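Local structure of NS3-like protein (Alongshan virus, 6M40) at residues 21-26 against 144-149; 49-54 against 112-117; 57-62 against 90-95. The protein probably acts as an RNA helicase powered by hydrolysis of ATP and other nucleoside triphosphates, the chain described here being its helicase region. All blocks are in the same frame, centred on the assembly; numbering follows the deposited sequence.

Contact 1: 21-26 against 144-149; sequences LQLFSH and ACIEMT
Leu23 N donates to Glu147 O over 2.7 Å, with the donor lying nearly on the extension of the carbonyl bond. Two further bonds precede it, Leu21 N to Cys145 O at 3.1 Å and Glu147 N to Leu21 O at 3.1 Å. In both the donor stands well above the carbonyl plane, by 38° and 43°. Leu21 pairs with Ile146 and Gln22 with Glu147, which fixes the strands as parallel neighbours; their axes converge to 4.5 Å. Beyond these pairs Ser25 N reaches Thr149 O through a weak bond.

Gln22 and Glu147 run side by side on one face, pointing the same way, which brings their OE1 atoms to 3.6 Å from each other. The amide and carboxylate planes are turned 88° apart. The polar partners of the two groups lie outside the pair: Gln22 NE2 bonds to Glu159, and Glu147 OE2 to His133. On the other face Leu23 CD1 touches Ile146 CG2 at 4.2 Å, that branch being set anti to the backbone N. Further along, the CB of Met148, a selenomethionine, lies 3.5 Å from Leu23 O.

Strand 20-24 is an edge strand of the six-stranded parallel sheet of RecA type, in the first helicase domain. Helix 31-42, which begins at the P-loop lysine, packs on the Leu23 and Ile146 face through Tyr38. Helix 123-136 lies against Glu147 and Cys145, and strand 111-116 pairs with the other edge of 145-149.

Contact 2: 49-54 against 112-117; sequences VYVAGP and SYVLDE
Tyr50 is gripped by two residues of the facing strand at the centre of the RecA-like parallel sheet: its N donates to Ser112 O and its O accepts from Val114 N, the latter at 2.8 Å. Strand 112-116 runs here into the DExH sequence (motif II, Walker B) of superfamily 2 helicases. Four bonds alternate between the strands, among them Ala52 N to Val114 O at 3.1 Å. All are regular, with N-H...O angles of at least 155° and strand axes only 15° apart.

At the entry of the strands side chains meet on both faces. Val49 CG2 meets Ser112 CB at 3.8 Å on one face, while Tyr50 CB meets Tyr113 CD2 at 3.9 Å on the other. The hydroxyl of Tyr50 is held by Tyr99, and Ser112 OG by the backbone N of Ala144.

The backbone pairing ends after Asp116 N to Ala52 O. Gly53 brings no side chain, and the segments still touch through Pro54 and Glu117, where the partly exposed Pro54 marks the more open side. Asp116 has CG anti to its backbone N (chi1 -178°), and its OD1 forms a salt bridge with the P-loop Lys31, as expected of a nucleotide site in this family. Beyond it the pairing gives way to apolar contact of the Pro54 ring with the aliphatic part of Glu117: the two cross obliquely, with Pro54 CG 3.6 Å from Glu117 CB.

Contact 3: 57-62 against 90-95; sequences VVAREM and VTTHQT
Ala59 CB sits over one face of the flat Thr91 carbonyl group, 3.6 Å from Thr91 O. Met62, a selenomethionine, approaches the same oxygen differently: its CE lies 4.1 Å from Thr91 O at a C=O...CE angle of 167°, almost on the extension of the carbonyl bond and near its plane. The bend at chi3 (-73°) puts CE there.

This is helix-on-sheet packing in the RecA-like domain. Helix 56-64, whose start belongs to the helicase motif Ia sequence, lies over strand 88-92; the axis of its segment 57-62 runs nearly antiparallel to that of 90-92, 7.5 Å away at closest. Two methyls add van der Waals contacts: Thr92 CG2 on Ala59 CB at 4.2 Å, and Val90 CG2 beside the carbonyl Ala59 O at 4.3 Å. No hydrogen bond links the two segments; the strand's backbone is instead engaged by its sheet neighbours, Thr91 pairing with Val51 and Gly53, while Thr91 OG1 bonds to Met75 O.

Immediately past the strand the chain turns into helix 93-102, with Thr92 as N-cap: Thr95 N donates to Thr92 OG1 over 3.3 Å, almost straight at 177°.

In the fold
All three contacts involve one parallel sheet, contact 3 packing against it. Contacts 1 and 2, with centres 10 Å apart, occupy adjacent strand pairs within it, and Met148 O is 3.0 Å from Glu117 N, probably a hydrogen bond. Contacts 2 and 3 are closer, centres 8 Å apart: Val51 O and Thr91 N, at 2.7 Å, probably bond, and Met62 packs on Val51 and Asp116. Contacts 1 and 3 do not touch, their nearest atoms about 6 Å apart. The carboxyl ends of strands 20-24 and 111-116 deliver the P-loop and the DExH sequence, which as in related helicases would form the ATP site; Lys31, against Ser25 and Met148, bridges contacts 1 and 2.

Contact 1: 21-26 against 144-149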
loop_
_atom_site.group_PDB
_atom_site.type_symbol
_atom_site.label_atom_id
_atom_site.label_comp_id
_atom_site.label_asym_id
_atom_site.label_seq_id
_atom_site.Cartn_x
_atom_site.Cartn_y
_atom_site.Cartn_z
ATOM N N LEU A 21 17.829 -0.973 -9.619
ATOM C CA LEU A 21 18.580 -1.691 -8.598
ATOM C C LEU A 21 17.698 -1.888 -7.374
ATOM O O LEU A 21 17.439 -0.938 -6.631
ATOM C CB LEU A 21 19.863 -0.938 -8.241
ATOM C CG LEU A 21 20.988 -1.685 -7.522
ATOM C CD1 LEU A 21 21.117 -1.150 -6.098
ATOM C CD2 LEU A 21 20.787 -3.184 -7.520
ATOM N N GLN A 22 17.243 -3.122 -7.165
ATOM C CA GLN A 22 16.499 -3.458 -5.959
ATOM C C GLN A 22 17.433 -3.551 -4.760
ATOM O O GLN A 22 18.584 -3.979 -4.875
ATOM C CB GLN A 22 15.779 -4.795 -6.120
ATOM C CG GLN A 22 14.739 -4.851 -7.209
ATOM C CD GLN A 22 13.891 -6.103 -7.102
ATOM O OE1 GLN A 22 12.762 -6.059 -6.619
ATOM N NE2 GLN A 22 14.435 -7.227 -7.547
ATOM N N LEU A 23 16.910 -3.179 -3.595
ATOM C CA LEU A 23 17.622 -3.336 -2.332
ATOM C C LEU A 23 16.630 -3.830 -1.293
ATOM O O LEU A 23 15.762 -3.067 -0.857
ATOM C CB LEU A 23 18.266 -2.027 -1.888
ATOM C CG LEU A 23 19.400 -1.488 -2.757
ATOM C CD1 LEU A 23 20.026 -0.329 -2.016
ATOM C CD2 LEU A 23 20.431 -2.553 -3.072
ATOM N N PHE A 24 16.769 -5.089 -0.887
ATOM C CA PHE A 24 15.870 -5.673 0.104
ATOM C C PHE A 24 16.217 -5.089 1.469
ATOM O O PHE A 24 17.181 -5.505 2.115
ATOM C CB PHE A 24 15.970 -7.193 0.065
ATOM C CG PHE A 24 15.390 -7.801 -1.189
ATOM C CD1 PHE A 24 16.036 -7.662 -2.407
ATOM C CD2 PHE A 24 14.203 -8.514 -1.150
ATOM C CE1 PHE A 24 15.504 -8.218 -3.565
ATOM C CE2 PHE A 24 13.672 -9.073 -2.305
ATOM C CZ PHE A 24 14.320 -8.922 -3.509
ATOM N N SER A 25 15.443 -4.090 1.892
ATOM C CA SER A 25 15.609 -3.436 3.180
ATOM C C SER A 25 14.532 -3.941 4.127
ATOM O O SER A 25 13.352 -3.943 3.772
ATOM C CB SER A 25 15.502 -1.922 3.035
ATOM O OG SER A 25 14.157 -1.530 2.872
ATOM N N HIS A 26 14.932 -4.368 5.323
ATOM C CA HIS A 26 13.968 -4.939 6.249
ATOM C C HIS A 26 13.058 -3.833 6.781
ATOM O O HIS A 26 13.398 -2.649 6.722
ATOM C CB HIS A 26 14.680 -5.720 7.364
ATOM C CG HIS A 26 15.208 -4.893 8.496
ATOM N ND1 HIS A 26 16.547 -4.851 8.816
ATOM C CD2 HIS A 26 14.578 -4.117 9.409
ATOM C CE1 HIS A 26 16.722 -4.063 9.862
ATOM N NE2 HIS A 26 15.543 -3.601 10.240
ATOM N N ALA A 144 19.128 6.437 -13.025
ATOM C CA ALA A 144 18.897 5.118 -12.457
ATOM C C ALA A 144 17.714 5.179 -11.499
ATOM O O ALA A 144 17.242 6.262 -11.127
ATOM C CB ALA A 144 20.145 4.601 -11.723
ATOM N N CYS A 145 17.233 3.996 -11.102
ATOM C CA CYS A 145 16.206 3.855 -10.077
ATOM C C CYS A 145 16.752 2.991 -8.946
ATOM O O CYS A 145 17.583 2.109 -9.164
ATOM C CB CYS A 145 14.920 3.232 -10.651
ATOM S SG CYS A 145 13.605 2.875 -9.453
ATOM N N ILE A 146 16.267 3.244 -7.736
ATOM C CA ILE A 146 16.574 2.415 -6.584
ATOM C C ILE A 146 15.249 1.987 -5.966
ATOM O O ILE A 146 14.534 2.811 -5.380
ATOM C CB ILE A 146 17.456 3.137 -5.560
ATOM C CG1 ILE A 146 18.835 3.406 -6.169
ATOM C CG2 ILE A 146 17.597 2.298 -4.294
ATOM C CD1 ILE A 146 19.782 4.133 -5.262
ATOM N N GLU A 147 14.927 0.707 -6.095
ATOM C CA GLU A 147 13.772 0.113 -5.447
ATOM C C GLU A 147 14.176 -0.482 -4.106
ATOM O O GLU A 147 15.227 -1.118 -3.987
ATOM C CB GLU A 147 13.176 -0.996 -6.313
ATOM C CG GLU A 147 12.128 -0.574 -7.296
ATOM C CD GLU A 147 11.468 -1.768 -7.939
ATOM O OE1 GLU A 147 11.412 -2.838 -7.298
ATOM O OE2 GLU A 147 11.019 -1.642 -9.089
HETATM N N MSE A 148 13.325 -0.298 -3.104
HETATM C CA MSE A 148 13.569 -0.894 -1.799
HETATM C C MSE A 148 12.259 -1.374 -1.193
HETATM O O MSE A 148 11.292 -0.635 -1.084
HETATM C CB MSE A 148 14.281 0.082 -0.854
HETATM C CG MSE A 148 13.965 1.554 -1.089
HETATM SE SE MSE A 148 15.037 2.690 0.099
HETATM C CE MSE A 148 14.045 2.386 1.767
ATOM N N THR A 149 12.253 -2.649 -0.810
ATOM C CA THR A 149 11.053 -3.328 -0.349
ATOM C C THR A 149 11.422 -4.355 0.709
ATOM O O THR A 149 12.584 -4.737 0.860
ATOM C CB THR A 149 10.334 -4.060 -1.487
ATOM O OG1 THR A 149 11.280 -4.916 -2.140
ATOM C CG2 THR A 149 9.740 -3.096 -2.466
#

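Contact 2: 49-54 against 112-117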
loop_
_atom_site.group_PDB
_atom_site.type_symbol
_atom_site.label_atom_id
_atom_site.label_comp_id
_atom_site.label_asym_id
_atom_site.label_seq_id
_atom_site.Cartn_x
_atom_site.Cartn_y
_atom_site.Cartn_z
ATOM N N VAL A 49 16.428 14.190 -8.585
ATOM C CA VAL A 49 16.080 12.869 -8.076
ATOM C C VAL A 49 14.775 12.963 -7.302
ATOM O O VAL A 49 14.654 13.759 -6.365
ATOM C CB VAL A 49 17.176 12.264 -7.178
ATOM C CG1 VAL A 49 16.622 11.053 -6.437
ATOM C CG2 VAL A 49 18.385 11.882 -8.007
ATOM N N TYR A 50 13.814 12.130 -7.676
ATOM C CA TYR A 50 12.500 12.111 -7.053
ATOM C C TYR A 50 12.441 10.977 -6.047
ATOM O O TYR A 50 12.893 9.867 -6.335
ATOM C CB TYR A 50 11.409 11.963 -8.113
ATOM C CG TYR A 50 11.158 13.249 -8.865
ATOM C CD1 TYR A 50 11.976 13.645 -9.922
ATOM C CD2 TYR A 50 10.107 14.077 -8.510
ATOM C CE1 TYR A 50 11.740 14.834 -10.603
ATOM C CE2 TYR A 50 9.868 15.266 -9.185
ATOM C CZ TYR A 50 10.684 15.635 -10.226
ATOM O OH TYR A 50 10.430 16.816 -10.878
ATOM N N VAL A 51 11.923 11.266 -4.860
ATOM C CA VAL A 51 11.819 10.285 -3.788
ATOM C C VAL A 51 10.349 10.134 -3.439
ATOM O O VAL A 51 9.655 11.133 -3.224
ATOM C CB VAL A 51 12.642 10.703 -2.555
ATOM C CG1 VAL A 51 12.566 9.617 -1.487
ATOM C CG2 VAL A 51 14.094 10.977 -2.943
ATOM N N ALA A 52 9.874 8.894 -3.375
ATOM C CA ALA A 52 8.453 8.664 -3.181
ATOM C C ALA A 52 8.221 7.470 -2.267
ATOM O O ALA A 52 8.960 6.478 -2.295
ATOM C CB ALA A 52 7.716 8.442 -4.503
ATOM N N GLY A 53 7.169 7.578 -1.470
ATOM C CA GLY A 53 6.756 6.522 -0.585
ATOM C C GLY A 53 5.250 6.453 -0.497
ATOM O O GLY A 53 4.538 7.422 -0.768
ATOM N N PRO A 54 4.745 5.318 -0.080
ATOM C CA PRO A 54 3.305 5.061 -0.204
ATOM C C PRO A 54 2.433 6.128 0.438
ATOM O O PRO A 54 1.733 6.859 -0.269
ATOM C CB PRO A 54 3.141 3.698 0.480
ATOM C CG PRO A 54 4.325 3.587 1.414
ATOM C CD PRO A 54 5.442 4.297 0.729
ATOM N N SER A 112 16.507 10.643 -11.920
ATOM C CA SER A 112 16.590 9.363 -11.232
ATOM C C SER A 112 15.548 9.323 -10.119
ATOM O O SER A 112 15.125 10.358 -9.595
ATOM C CB SER A 112 17.996 9.136 -10.675
ATOM O OG SER A 112 18.895 8.853 -11.727
ATOM N N TYR A 113 15.109 8.113 -9.785
ATOM C CA TYR A 113 14.010 7.907 -8.851
ATOM C C TYR A 113 14.493 7.020 -7.707
ATOM O O TYR A 113 15.428 6.232 -7.870
ATOM C CB TYR A 113 12.786 7.321 -9.597
ATOM C CG TYR A 113 12.403 8.148 -10.833
ATOM C CD1 TYR A 113 13.072 7.978 -12.048
ATOM C CD2 TYR A 113 11.395 9.114 -10.779
ATOM C CE1 TYR A 113 12.746 8.735 -13.171
ATOM C CE2 TYR A 113 11.062 9.881 -11.909
ATOM C CZ TYR A 113 11.743 9.678 -13.095
ATOM O OH TYR A 113 11.428 10.416 -14.214
ATOM N N VAL A 114 13.910 7.213 -6.524
ATOM C CA VAL A 114 14.112 6.331 -5.375
ATOM C C VAL A 114 12.730 6.011 -4.825
ATOM O O VAL A 114 12.027 6.914 -4.353
ATOM C CB VAL A 114 14.986 6.969 -4.273
ATOM C CG1 VAL A 114 14.859 6.179 -2.984
ATOM C CG2 VAL A 114 16.453 7.048 -4.700
ATOM N N LEU A 115 12.340 4.744 -4.873
ATOM C CA LEU A 115 11.013 4.323 -4.453
ATOM C C LEU A 115 11.110 3.428 -3.230
ATOM O O LEU A 115 11.899 2.481 -3.206
ATOM C CB LEU A 115 10.297 3.581 -5.578
ATOM C CG LEU A 115 9.697 4.397 -6.725
ATOM C CD1 LEU A 115 10.733 5.186 -7.489
ATOM C CD2 LEU A 115 8.968 3.426 -7.637
ATOM N N ASP A 116 10.302 3.730 -2.224
ATOM C CA ASP A 116 10.302 3.022 -0.956
ATOM C C ASP A 116 8.965 2.322 -0.779
ATOM O O ASP A 116 7.912 2.886 -1.088
ATOM C CB ASP A 116 10.554 3.987 0.213
ATOM C CG ASP A 116 10.610 3.295 1.562
ATOM O OD1 ASP A 116 10.817 2.073 1.611
ATOM O OD2 ASP A 116 10.435 3.992 2.582
ATOM N N GLU A 117 9.014 1.088 -0.285
ATOM C CA GLU A 117 7.809 0.283 -0.082
ATOM C C GLU A 117 7.152 -0.068 -1.414
ATOM O O GLU A 117 5.929 0.001 -1.567
ATOM C CB GLU A 117 6.817 1.000 0.829
ATOM C CG GLU A 117 7.356 1.348 2.203
ATOM C CD GLU A 117 7.419 0.149 3.126
ATOM O OE1 GLU A 117 6.365 -0.464 3.381
ATOM O OE2 GLU A 117 8.523 -0.185 3.596
#

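Contact 3: 57-62 against 90-95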
loop_
_atom_site.group_PDB
_atom_site.type_symbol
_atom_site.label_atom_id
_atom_site.label_comp_id
_atom_site.label_asym_id
_atom_site.label_seq_id
_atom_site.Cartn_x
_atom_site.Cartn_y
_atom_site.Cartn_z
ATOM N N VAL A 57 3.111 9.877 5.643
ATOM C CA VAL A 57 3.953 9.805 6.832
ATOM C C VAL A 57 5.342 9.296 6.472
ATOM O O VAL A 57 6.346 9.745 7.034
ATOM C CB VAL A 57 3.283 8.933 7.913
ATOM C CG1 VAL A 57 1.928 9.520 8.297
ATOM C CG2 VAL A 57 3.146 7.503 7.435
ATOM N N VAL A 58 5.427 8.351 5.534
ATOM C CA VAL A 58 6.738 7.920 5.060
ATOM C C VAL A 58 7.402 9.040 4.275
ATOM O O VAL A 58 8.622 9.225 4.339
ATOM C CB VAL A 58 6.620 6.641 4.211
ATOM C CG1 VAL A 58 7.984 6.254 3.634
ATOM C CG2 VAL A 58 6.043 5.493 5.042
ATOM N N ALA A 59 6.611 9.804 3.520
ATOM C CA ALA A 59 7.169 10.924 2.771
ATOM C C ALA A 59 7.752 11.966 3.717
ATOM O O ALA A 59 8.826 12.523 3.458
ATOM C CB ALA A 59 6.095 11.534 1.870
ATOM N N ARG A 60 7.063 12.233 4.831
ATOM C CA ARG A 60 7.623 13.118 5.848
ATOM C C ARG A 60 8.835 12.483 6.529
ATOM O O ARG A 60 9.832 13.164 6.787
ATOM C CB ARG A 60 6.550 13.487 6.879
ATOM C CG ARG A 60 5.758 14.755 6.531
ATOM C CD ARG A 60 4.838 15.229 7.664
ATOM N NE ARG A 60 3.420 15.064 7.343
ATOM C CZ ARG A 60 2.607 14.192 7.936
ATOM N NH1 ARG A 60 3.060 13.401 8.897
ATOM N NH2 ARG A 60 1.335 14.117 7.570
ATOM N N GLU A 61 8.773 11.181 6.825
ATOM C CA GLU A 61 9.939 10.511 7.395
ATOM C C GLU A 61 11.151 10.638 6.480
ATOM O O GLU A 61 12.285 10.762 6.953
ATOM C CB GLU A 61 9.661 9.030 7.640
ATOM C CG GLU A 61 8.672 8.681 8.726
ATOM C CD GLU A 61 8.414 7.183 8.782
ATOM O OE1 GLU A 61 9.207 6.421 8.190
ATOM O OE2 GLU A 61 7.418 6.769 9.406
HETATM N N MSE A 62 10.936 10.557 5.172
HETATM C CA MSE A 62 12.023 10.648 4.206
HETATM C C MSE A 62 12.510 12.081 4.145
HETATM O O MSE A 62 13.710 12.344 4.056
HETATM C CB MSE A 62 11.564 10.150 2.830
HETATM C CG MSE A 62 11.391 8.638 2.797
HETATM SE SE MSE A 62 10.951 7.911 1.041
HETATM C CE MSE A 62 9.089 8.487 0.892
ATOM N N VAL A 90 10.655 15.018 -2.774
ATOM C CA VAL A 90 10.076 13.884 -2.073
ATOM C C VAL A 90 8.567 14.054 -2.092
ATOM O O VAL A 90 8.051 15.157 -1.872
ATOM C CB VAL A 90 10.593 13.752 -0.623
ATOM C CG1 VAL A 90 12.092 13.546 -0.605
ATOM C CG2 VAL A 90 10.199 14.961 0.192
ATOM N N THR A 91 7.863 12.959 -2.335
ATOM C CA THR A 91 6.413 12.972 -2.400
ATOM C C THR A 91 5.941 11.544 -2.145
ATOM O O THR A 91 6.695 10.725 -1.618
ATOM C CB THR A 91 5.958 13.556 -3.749
ATOM O OG1 THR A 91 4.562 13.307 -3.951
ATOM C CG2 THR A 91 6.767 12.989 -4.904
ATOM N N THR A 92 4.689 11.259 -2.474
ATOM C CA THR A 92 4.147 9.914 -2.353
ATOM C C THR A 92 4.118 9.242 -3.722
ATOM O O THR A 92 4.281 9.888 -4.760
ATOM C CB THR A 92 2.742 9.960 -1.754
ATOM O OG1 THR A 92 1.814 10.425 -2.747
ATOM C CG2 THR A 92 2.719 10.908 -0.575
ATOM N N HIS A 93 3.921 7.921 -3.713
ATOM C CA HIS A 93 3.740 7.190 -4.963
ATOM C C HIS A 93 2.663 7.845 -5.811
ATOM O O HIS A 93 2.908 8.276 -6.940
ATOM C CB HIS A 93 3.365 5.735 -4.684
ATOM C CG HIS A 93 4.478 4.919 -4.097
ATOM N ND1 HIS A 93 4.248 3.813 -3.309
ATOM C CD2 HIS A 93 5.824 5.027 -4.209
ATOM C CE1 HIS A 93 5.402 3.281 -2.951
ATOM N NE2 HIS A 93 6.374 3.998 -3.485
ATOM N N GLN A 94 1.454 7.922 -5.260
ATOM C CA GLN A 94 0.320 8.485 -5.977
ATOM C C GLN A 94 0.678 9.806 -6.651
ATOM O O GLN A 94 0.637 9.909 -7.881
ATOM C CB GLN A 94 -0.861 8.652 -5.019
ATOM C CG GLN A 94 -2.220 8.415 -5.678
ATOM C CD GLN A 94 -3.313 8.048 -4.688
ATOM O OE1 GLN A 94 -3.049 7.670 -3.543
ATOM N NE2 GLN A 94 -4.553 8.155 -5.135
ATOM N N THR A 95 1.041 10.831 -5.880
ATOM C CA THR A 95 1.131 12.136 -6.525
ATOM C C THR A 95 2.395 12.302 -7.364
ATOM O O THR A 95 2.500 13.290 -8.090
ATOM C CB THR A 95 1.036 13.308 -5.527
ATOM O OG1 THR A 95 2.261 13.481 -4.805
ATOM C CG2 THR A 95 -0.130 13.125 -4.565
#